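Local coordinates for aminoglycoside N(6')acetyltransferase (Legionella pneumophila subsp. pneumophila, PDB 3F5B), which is probably a GNAT-family acyltransferase, named for transfer of an acetyl group to the 6'-amino group of aminoglycosides, at residues A[93-98]-A[125-130]; A[130-135]-A[166-171]. One frame throughout, in Å; residues are numbered along the deposited sequence. Where two conformers were deposited one is given.

Interaction 1 of 2, residues A[93-98]-A[125-130]; sequences GAVTLD and SDTKIV. With CHX (cyclohexane), chain D.
Val95 and Val130 stand side by side on neighbouring parallel strands, both side chains pointing the same way, and meet through one methyl each: CG1 of Val95 lies 3.6 Å from CG2 of Val130. Val95 puts CG1 between its backbone N and carbonyl carbon (chi1 63°), whereas Val130 turns CG1 anti to its N (chi1 179°) and leaves CG2 for Val95. The same Val95 CG1 also touches CG2 of Thr127 at 3.8 Å, so one methyl bridges the strand and the loop leading into it. The other branch of Val130, CG1, reaches along the sheet to CB of Leu97 at 3.9 Å. Phe119 and Ile120 of helix 109-123 cover Leu97 and Val130 on this face. On the face of Ala94, the methyl of that residue sits beside Ile129, CB to CB 4.0 Å, with CG2 also beside that methyl, while CD1 leads away.

Between the two layers of side chains runs the backbone bond from Val95 N to Ile129 O, 3.0 Å long and nearly straight at 171°. A CA-H contact from Ala94 reaches the same oxygen, and one from Val130 CA reaches Val95 O at 3.3 Å.

Strand 94-101, helix 109-123 and strand 129-132 form a beta-alpha-beta crossover of the GNAT fold, and the contact joins its two strands. Farther along, Asp98 OD1 approaches C3 of the bound cyclohexane at 3.2 Å. Side chain meets side chain by apolar carbon contacts alone; the Val95 N to Ile129 O bond, continued by Leu131 with Val95 and Leu97, holds the parallel register.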
ATOM      1  N   GLY A  93      -5.935  -7.341 -15.347  1.00 45.45           N
ATOM      2  CA  GLY A  93      -6.264  -6.359 -14.325  1.00 43.02           C
ATOM      3  C   GLY A  93      -5.043  -5.944 -13.512  1.00 40.54           C
ATOM      4  O   GLY A  93      -3.888  -6.151 -13.924  1.00 40.16           O
ATOM      5  N   ALA A  94      -5.296  -5.355 -12.351  1.00 37.97           N
ATOM      6  CA  ALA A  94      -4.219  -4.888 -11.486  1.00 35.65           C
ATOM      7  C   ALA A  94      -4.771  -4.407 -10.145  1.00 34.03           C
ATOM      8  O   ALA A  94      -5.934  -3.995 -10.052  1.00 34.17           O
ATOM      9  CB  ALA A  94      -3.444  -3.775 -12.171  1.00 35.34           C
ATOM     10  N   VAL A  95      -3.942  -4.466  -9.106  1.00 32.21           N
ATOM     11  CA  VAL A  95      -4.300  -3.878  -7.806  1.00 30.22           C
ATOM     12  C   VAL A  95      -3.425  -2.652  -7.554  1.00 29.88           C
ATOM     13  O   VAL A  95      -2.215  -2.686  -7.783  1.00 29.00           O
ATOM     14  CB  VAL A  95      -4.197  -4.901  -6.628  1.00 30.88           C
ATOM     15  CG1 VAL A  95      -2.781  -5.401  -6.442  1.00 31.44           C
ATOM     16  CG2 VAL A  95      -4.696  -4.295  -5.326  1.00 30.39           C
ATOM     17  N   THR A  96      -4.038  -1.572  -7.099  1.00 28.40           N
ATOM     18  CA  THR A  96      -3.295  -0.363  -6.754  1.00 29.90           C
ATOM     19  C   THR A  96      -3.174  -0.343  -5.233  1.00 30.78           C
ATOM     20  O   THR A  96      -4.167  -0.565  -4.537  1.00 31.08           O
ATOM     21  CB  THR A  96      -4.007   0.920  -7.249  1.00 31.61           C
ATOM     22  OG1 THR A  96      -4.188   0.838  -8.670  1.00 32.30           O
ATOM     23  CG2 THR A  96      -3.181   2.194  -6.899  1.00 31.57           C
ATOM     24  N   LEU A  97      -1.953  -0.092  -4.751  1.00 29.16           N
ATOM     25  CA  LEU A  97      -1.611  -0.112  -3.339  1.00 29.27           C
ATOM     26  C   LEU A  97      -1.210   1.279  -2.840  1.00 30.89           C
ATOM     27  O   LEU A  97      -0.460   2.013  -3.500  1.00 30.03           O
ATOM     28  CB  LEU A  97      -0.451  -1.099  -3.096  1.00 27.72           C
ATOM     29  CG  LEU A  97       0.087  -1.305  -1.688  1.00 27.46           C
ATOM     30  CD1 LEU A  97      -1.037  -1.866  -0.743  1.00 26.39           C
ATOM     31  CD2 LEU A  97       1.297  -2.255  -1.790  1.00 28.24           C
ATOM     32  N   ASP A  98      -1.734   1.636  -1.671  1.00 31.12           N
ATOM     33  CA  ASP A  98      -1.227   2.764  -0.901  1.00 33.89           C
ATOM     34  C   ASP A  98      -0.843   2.226   0.445  1.00 33.47           C
ATOM     35  O   ASP A  98      -1.608   1.443   1.034  1.00 31.07           O
ATOM     36  CB  ASP A  98      -2.329   3.744  -0.630  1.00 38.47           C
ATOM     37  CG  ASP A  98      -2.364   4.853  -1.605  1.00 43.67           C
ATOM     38  OD1 ASP A  98      -1.819   5.934  -1.252  1.00 45.02           O
ATOM     39  OD2 ASP A  98      -2.960   4.658  -2.692  1.00 45.29           O
ATOM     40  N   SER A 125      -1.805 -13.087  -3.874  1.00 28.86           N
ATOM     41  CA  SER A 125      -0.961 -14.069  -4.537  1.00 31.61           C
ATOM     42  C   SER A 125      -1.478 -14.487  -5.924  1.00 32.87           C
ATOM     43  O   SER A 125      -0.710 -14.942  -6.772  1.00 33.51           O
ATOM     44  CB  SER A 125      -0.801 -15.298  -3.640  1.00 32.95           C
ATOM     45  OG  SER A 125      -2.022 -16.019  -3.612  1.00 35.83           O
ATOM     46  N   ASP A 126      -2.783 -14.346  -6.107  1.00 34.37           N
ATOM     47  CA  ASP A 126      -3.548 -14.649  -7.323  1.00 37.24           C
ATOM     48  C   ASP A 126      -3.594 -13.463  -8.311  1.00 36.80           C
ATOM     49  O   ASP A 126      -4.109 -13.573  -9.423  1.00 37.01           O
ATOM     50  CB  ASP A 126      -4.976 -14.899  -6.851  1.00 40.10           C
ATOM     51  CG  ASP A 126      -5.366 -13.940  -5.706  1.00 42.74           C
ATOM     52  OD1 ASP A 126      -5.018 -12.725  -5.768  1.00 43.65           O
ATOM     53  OD2 ASP A 126      -5.989 -14.400  -4.733  1.00 45.01           O
ATOM     54  N   THR A 127      -3.095 -12.315  -7.882  1.00 35.73           N
ATOM     55  CA  THR A 127      -3.101 -11.114  -8.701  1.00 34.96           C
ATOM     56  C   THR A 127      -1.844 -11.071  -9.587  1.00 34.27           C
ATOM     57  O   THR A 127      -0.799 -11.609  -9.216  1.00 34.80           O
ATOM     58  CB  THR A 127      -3.220  -9.897  -7.757  1.00 34.79           C
ATOM     59  OG1 THR A 127      -4.487  -9.958  -7.101  1.00 34.88           O
ATOM     60  CG2 THR A 127      -3.091  -8.575  -8.494  1.00 35.22           C
ATOM     61  N   LYS A 128      -1.942 -10.459 -10.761  1.00 32.70           N
ATOM     62  CA  LYS A 128      -0.792 -10.405 -11.677  1.00 32.47           C
ATOM     63  C   LYS A 128       0.143  -9.228 -11.426  1.00 30.22           C
ATOM     64  O   LYS A 128       1.352  -9.359 -11.484  1.00 30.43           O
ATOM     65  CB  LYS A 128      -1.265 -10.379 -13.136  1.00 33.93           C
ATOM     66  CG  LYS A 128      -1.306 -11.741 -13.809  1.00 37.61           C
ATOM     67  CD  LYS A 128      -2.228 -12.721 -13.083  1.00 39.04           C
ATOM     68  CE  LYS A 128      -1.591 -14.106 -13.000  1.00 40.44           C
ATOM     69  NZ  LYS A 128      -0.434 -14.095 -12.040  1.00 41.43           N
ATOM     70  N   ILE A 129      -0.434  -8.072 -11.136  1.00 29.51           N
ATOM     71  CA  ILE A 129       0.275  -6.790 -11.198  1.00 29.17           C
ATOM     72  C   ILE A 129      -0.148  -5.952 -10.009  1.00 27.55           C
ATOM     73  O   ILE A 129      -1.342  -5.887  -9.714  1.00 27.03           O
ATOM     74  CB  ILE A 129      -0.114  -6.037 -12.526  1.00 29.92           C
ATOM     75  CG1 ILE A 129       0.206  -6.901 -13.755  1.00 30.75           C
ATOM     76  CG2 ILE A 129       0.529  -4.622 -12.614  1.00 28.75           C
ATOM     77  CD1 ILE A 129       1.695  -7.143 -13.952  1.00 31.45           C
ATOM     78  N   VAL A 130       0.829  -5.364  -9.307  1.00 25.97           N
ATOM     79  CA  VAL A 130       0.572  -4.356  -8.274  1.00 25.79           C
ATOM     80  C   VAL A 130       1.100  -3.011  -8.765  1.00 25.41           C
ATOM     81  O   VAL A 130       2.191  -2.932  -9.327  1.00 25.71           O
ATOM     82  CB  VAL A 130       1.247  -4.682  -6.882  1.00 25.63           C
ATOM     83  CG1 VAL A 130       0.942  -3.563  -5.851  1.00 25.89           C
ATOM     84  CG2 VAL A 130       0.776  -6.034  -6.361  1.00 26.06           C
TER
HETATM   85  C1  CHX D 182       2.180   7.842  -0.088  1.00 51.46           C
HETATM   86  C2  CHX D 182       1.834   6.582   0.711  1.00 49.97           C
HETATM   87  C3  CHX D 182       1.216   5.500  -0.184  1.00 50.23           C
HETATM   88  C4  CHX D 182       2.224   4.990  -1.221  1.00 50.70           C
HETATM   89  C5  CHX D 182       3.217   6.076  -1.677  1.00 50.10           C
HETATM   90  C6  CHX D 182       2.700   7.518  -1.503  1.00 50.60           C

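Interaction 2 of 2, residues A[130-135]-A[166-171]; sequences VLINPE and YKMKLC. With CHX (cyclohexane), chain D.
The selenium of Met168, a selenomethionine, rests against CG and CD of the Pro134 ring, 3.7 Å from CG, the two side chains crossing at about a right angle. Nearer the backbone, CB of Met168 fits beside CG2 of Ile132 at 3.8 Å. Ile132 carries CG1 anti to its N (chi1 -158°), which takes that branch off to the cyclohexane and leaves CG2 to face Met168. Pro134 touches the ligand too: its CB lies 3.9 Å from C5 of the cyclohexane while CG and CD meet the selenium, which puts the ring between the two. Tyr145 of helix 139-148 packs on Ile132 and, with Leu99, helps complete this pocket.

The backbones beneath form an antiparallel ladder in the mixed sheet of the GNAT fold, where strand 164-171 lies between strands 129-132 and 151-158. Val130 and Leu170, then Ile132 and Met168, are hydrogen-bonded pairs, and Leu131 with Lys169 is the non-hydrogen-bonded pair between them. Beyond the strand 129-132, Tyr166 N still bonds to Pro134 O at 2.9 Å.

On the other face, Leu131 fits between Lys167 and Lys169: its CD2 settles on CB of Lys169 at 3.8 Å and its CD1 turns toward Lys167 NZ, an ammonium that hydrogen-bonds to Tyr90 OH. Asn133 and Lys167 run side by side, and the amide oxygen OD1 presses on the lysine chain at CG, 3.2 Å away. The carbonyl oxygen of Tyr166 is buried without a polar partner, although Asn133 CA approaches it at 3.3 Å.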
ATOM      1  N   VAL A 130       0.829  -5.364  -9.307  1.00 25.97           N
ATOM      2  CA  VAL A 130       0.572  -4.356  -8.274  1.00 25.79           C
ATOM      3  C   VAL A 130       1.100  -3.011  -8.765  1.00 25.41           C
ATOM      4  O   VAL A 130       2.191  -2.932  -9.327  1.00 25.71           O
ATOM      5  CB  VAL A 130       1.247  -4.682  -6.882  1.00 25.63           C
ATOM      6  CG1 VAL A 130       0.942  -3.563  -5.851  1.00 25.89           C
ATOM      7  CG2 VAL A 130       0.776  -6.034  -6.361  1.00 26.06           C
ATOM      8  N   LEU A 131       0.319  -1.960  -8.541  1.00 26.02           N
ATOM      9  CA  LEU A 131       0.738  -0.608  -8.884  1.00 26.30           C
ATOM     10  C   LEU A 131       0.846   0.215  -7.624  1.00 26.35           C
ATOM     11  O   LEU A 131      -0.000   0.107  -6.733  1.00 27.42           O
ATOM     12  CB  LEU A 131      -0.261   0.047  -9.837  1.00 25.91           C
ATOM     13  CG  LEU A 131      -0.524  -0.693 -11.150  1.00 25.82           C
ATOM     14  CD1 LEU A 131      -1.740  -0.086 -11.845  1.00 27.07           C
ATOM     15  CD2 LEU A 131       0.710  -0.665 -12.054  1.00 27.03           C
ATOM     16  N   ILE A 132       1.895   1.038  -7.565  1.00 25.97           N
ATOM     17  CA  ILE A 132       2.074   2.033  -6.504  1.00 24.68           C
ATOM     18  C   ILE A 132       2.490   3.382  -7.088  1.00 26.76           C
ATOM     19  O   ILE A 132       3.190   3.435  -8.111  1.00 26.49           O
ATOM     20  CB  ILE A 132       3.046   1.523  -5.404  1.00 24.14           C
ATOM     21  CG1 ILE A 132       2.823   2.281  -4.100  1.00 24.29           C
ATOM     22  CG2 ILE A 132       4.500   1.525  -5.869  1.00 23.08           C
ATOM     23  CD1 ILE A 132       3.209   1.424  -2.818  1.00 28.07           C
ATOM     24  N   ASN A 133       2.055   4.466  -6.443  1.00 25.48           N
ATOM     25  CA  ASN A 133       2.091   5.789  -7.093  1.00 28.14           C
ATOM     26  C   ASN A 133       2.681   6.913  -6.229  1.00 26.96           C
ATOM     27  O   ASN A 133       1.967   7.851  -5.901  1.00 28.15           O
ATOM     28  CB  ASN A 133       0.669   6.164  -7.518  1.00 28.53           C
ATOM     29  CG  ASN A 133       0.136   5.253  -8.618  1.00 31.24           C
ATOM     30  OD1 ASN A 133       0.528   5.378  -9.770  1.00 30.44           O
ATOM     31  ND2 ASN A 133      -0.741   4.316  -8.253  1.00 30.94           N
ATOM     32  N   PRO A 134       3.974   6.823  -5.845  1.00 26.23           N
ATOM     33  CA  PRO A 134       4.460   7.864  -4.929  1.00 26.14           C
ATOM     34  C   PRO A 134       4.768   9.182  -5.616  1.00 25.66           C
ATOM     35  O   PRO A 134       5.014   9.217  -6.832  1.00 25.77           O
ATOM     36  CB  PRO A 134       5.752   7.257  -4.379  1.00 25.87           C
ATOM     37  CG  PRO A 134       6.277   6.478  -5.570  1.00 25.65           C
ATOM     38  CD  PRO A 134       5.020   5.809  -6.099  1.00 25.19           C
ATOM     39  N   GLU A 135       4.700  10.262  -4.835  1.00 26.46           N
ATOM     40  CA  GLU A 135       5.182  11.585  -5.245  1.00 27.74           C
ATOM     41  C   GLU A 135       6.687  11.485  -5.524  1.00 27.75           C
ATOM     42  O   GLU A 135       7.423  10.892  -4.735  1.00 29.31           O
ATOM     43  CB  GLU A 135       4.928  12.557  -4.091  1.00 28.59           C
ATOM     44  CG  GLU A 135       5.264  13.989  -4.399  1.00 28.26           C
ATOM     45  CD  GLU A 135       4.904  14.922  -3.262  1.00 28.77           C
ATOM     46  OE1 GLU A 135       4.237  14.508  -2.300  1.00 28.59           O
ATOM     47  OE2 GLU A 135       5.270  16.104  -3.359  1.00 28.70           O
ATOM     48  N   TYR A 166       5.361   9.200  -9.733  1.00 26.33           N
ATOM     49  CA  TYR A 166       5.714   8.074 -10.583  1.00 27.12           C
ATOM     50  C   TYR A 166       4.553   7.082 -10.586  1.00 27.94           C
ATOM     51  O   TYR A 166       3.878   6.935  -9.590  1.00 28.23           O
ATOM     52  CB  TYR A 166       6.920   7.330 -10.012  1.00 28.10           C
ATOM     53  CG  TYR A 166       8.270   8.001 -10.232  1.00 28.53           C
ATOM     54  CD1 TYR A 166       8.648   8.448 -11.496  1.00 29.25           C
ATOM     55  CD2 TYR A 166       9.177   8.143  -9.174  1.00 29.88           C
ATOM     56  CE1 TYR A 166       9.910   9.047 -11.717  1.00 29.29           C
ATOM     57  CE2 TYR A 166      10.460   8.742  -9.364  1.00 29.85           C
ATOM     58  CZ  TYR A 166      10.802   9.181 -10.637  1.00 29.23           C
ATOM     59  OH  TYR A 166      12.009   9.758 -10.842  1.00 30.09           O
ATOM     60  N   LYS A 167       4.359   6.393 -11.701  1.00 28.17           N
ATOM     61  CA  LYS A 167       3.552   5.199 -11.723  1.00 29.41           C
ATOM     62  C   LYS A 167       4.566   4.059 -11.679  1.00 29.33           C
ATOM     63  O   LYS A 167       5.499   4.033 -12.495  1.00 29.15           O
ATOM     64  CB  LYS A 167       2.741   5.158 -13.010  1.00 31.53           C
ATOM     65  CG  LYS A 167       1.325   4.658 -12.814  1.00 37.03           C
ATOM     66  CD  LYS A 167       0.602   4.389 -14.135  1.00 38.22           C
ATOM     67  CE  LYS A 167      -0.631   3.539 -13.886  1.00 40.88           C
ATOM     68  NZ  LYS A 167      -0.765   2.497 -14.971  1.00 42.36           N
HETATM   69  N   MSE A 168       4.418   3.144 -10.716  1.00 28.21           N
HETATM   70  CA  MSE A 168       5.386   2.050 -10.539  1.00 26.95           C
HETATM   71  C   MSE A 168       4.642   0.733 -10.545  1.00 27.12           C
HETATM   72  O   MSE A 168       3.505   0.675 -10.093  1.00 26.95           O
HETATM   73  CB  MSE A 168       6.164   2.217  -9.231  1.00 26.13           C
HETATM   74  CG  MSE A 168       6.876   3.570  -9.136  1.00 25.57           C
HETATM   75 SE   MSE A 168       7.944   3.856  -7.560  0.70 23.77          SE
HETATM   76  CE  MSE A 168       9.337   2.610  -7.948  1.00 25.91           C
ATOM     77  N   LYS A 169       5.284  -0.316 -11.047  1.00 26.60           N
ATOM     78  CA  LYS A 169       4.604  -1.576 -11.288  1.00 28.76           C
ATOM     79  C   LYS A 169       5.467  -2.736 -10.791  1.00 29.36           C
ATOM     80  O   LYS A 169       6.714  -2.714 -10.943  1.00 29.33           O
ATOM     81  CB  LYS A 169       4.295  -1.710 -12.793  1.00 28.83           C
ATOM     82  CG  LYS A 169       3.743  -3.060 -13.244  1.00 31.58           C
ATOM     83  CD  LYS A 169       3.701  -3.200 -14.784  1.00 33.42           C
ATOM     84  CE  LYS A 169       5.030  -3.682 -15.341  1.00 35.38           C
ATOM     85  NZ  LYS A 169       5.153  -3.704 -16.870  1.00 36.63           N
ATOM     86  N   LEU A 170       4.805  -3.719 -10.175  1.00 29.34           N
ATOM     87  CA  LEU A 170       5.466  -4.948  -9.723  0.50 29.79           C
ATOM     88  C   LEU A 170       4.771  -6.176 -10.295  1.00 29.61           C
ATOM     89  O   LEU A 170       3.548  -6.271 -10.241  1.00 28.77           O
ATOM     90  CB  LEU A 170       5.491  -5.012  -8.192  0.50 29.45           C
ATOM     91  CG  LEU A 170       6.052  -6.264  -7.505  0.50 29.88           C
ATOM     92  CD1 LEU A 170       7.480  -6.528  -7.929  0.50 30.05           C
ATOM     93  CD2 LEU A 170       5.972  -6.090  -6.004  0.50 29.74           C
ATOM     94  N   CYS A 171       5.563  -7.106 -10.825  1.00 29.85           N
ATOM     95  CA  CYS A 171       5.034  -8.367 -11.330  0.50 30.18           C
ATOM     96  C   CYS A 171       5.014  -9.433 -10.231  1.00 30.83           C
ATOM     97  O   CYS A 171       6.065  -9.889  -9.780  1.00 30.93           O
ATOM     98  CB  CYS A 171       5.838  -8.838 -12.539  0.50 29.76           C
ATOM     99  SG  CYS A 171       5.451 -10.507 -13.047  0.50 29.22           S
TER
HETATM  100  C1  CHX D 182       2.180   7.842  -0.088  1.00 51.46           C
HETATM  101  C2  CHX D 182       1.834   6.582   0.711  1.00 49.97           C
HETATM  102  C3  CHX D 182       1.216   5.500  -0.184  1.00 50.23           C
HETATM  103  C4  CHX D 182       2.224   4.990  -1.221  1.00 50.70           C
HETATM  104  C5  CHX D 182       3.217   6.076  -1.677  1.00 50.10           C
HETATM  105  C6  CHX D 182       2.700   7.518  -1.503  1.00 50.60           C

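In the fold
From the N terminus, after strands 15-19, 65-71 and 74-84 with their helices, the chain lays down strand 94-101, passes through helix 109-123 and returns in strand 129-132, where interaction 1 closes the first loop. The second begins at once, since Val130 belongs to both contacts: helix 139-148 and strand 151-158 follow before strand 164-171 comes back and interaction 2 closes it. The loops therefore run in series, neither nested nor crossed. Strand 129-132 is the shared middle, parallel to 94-101 and antiparallel to 164-171. Probable hydrogen bonds from Leu131 N to Val95 O and from Leu97 N to Leu131 O join the two contacts directly, and both line the cyclohexane site.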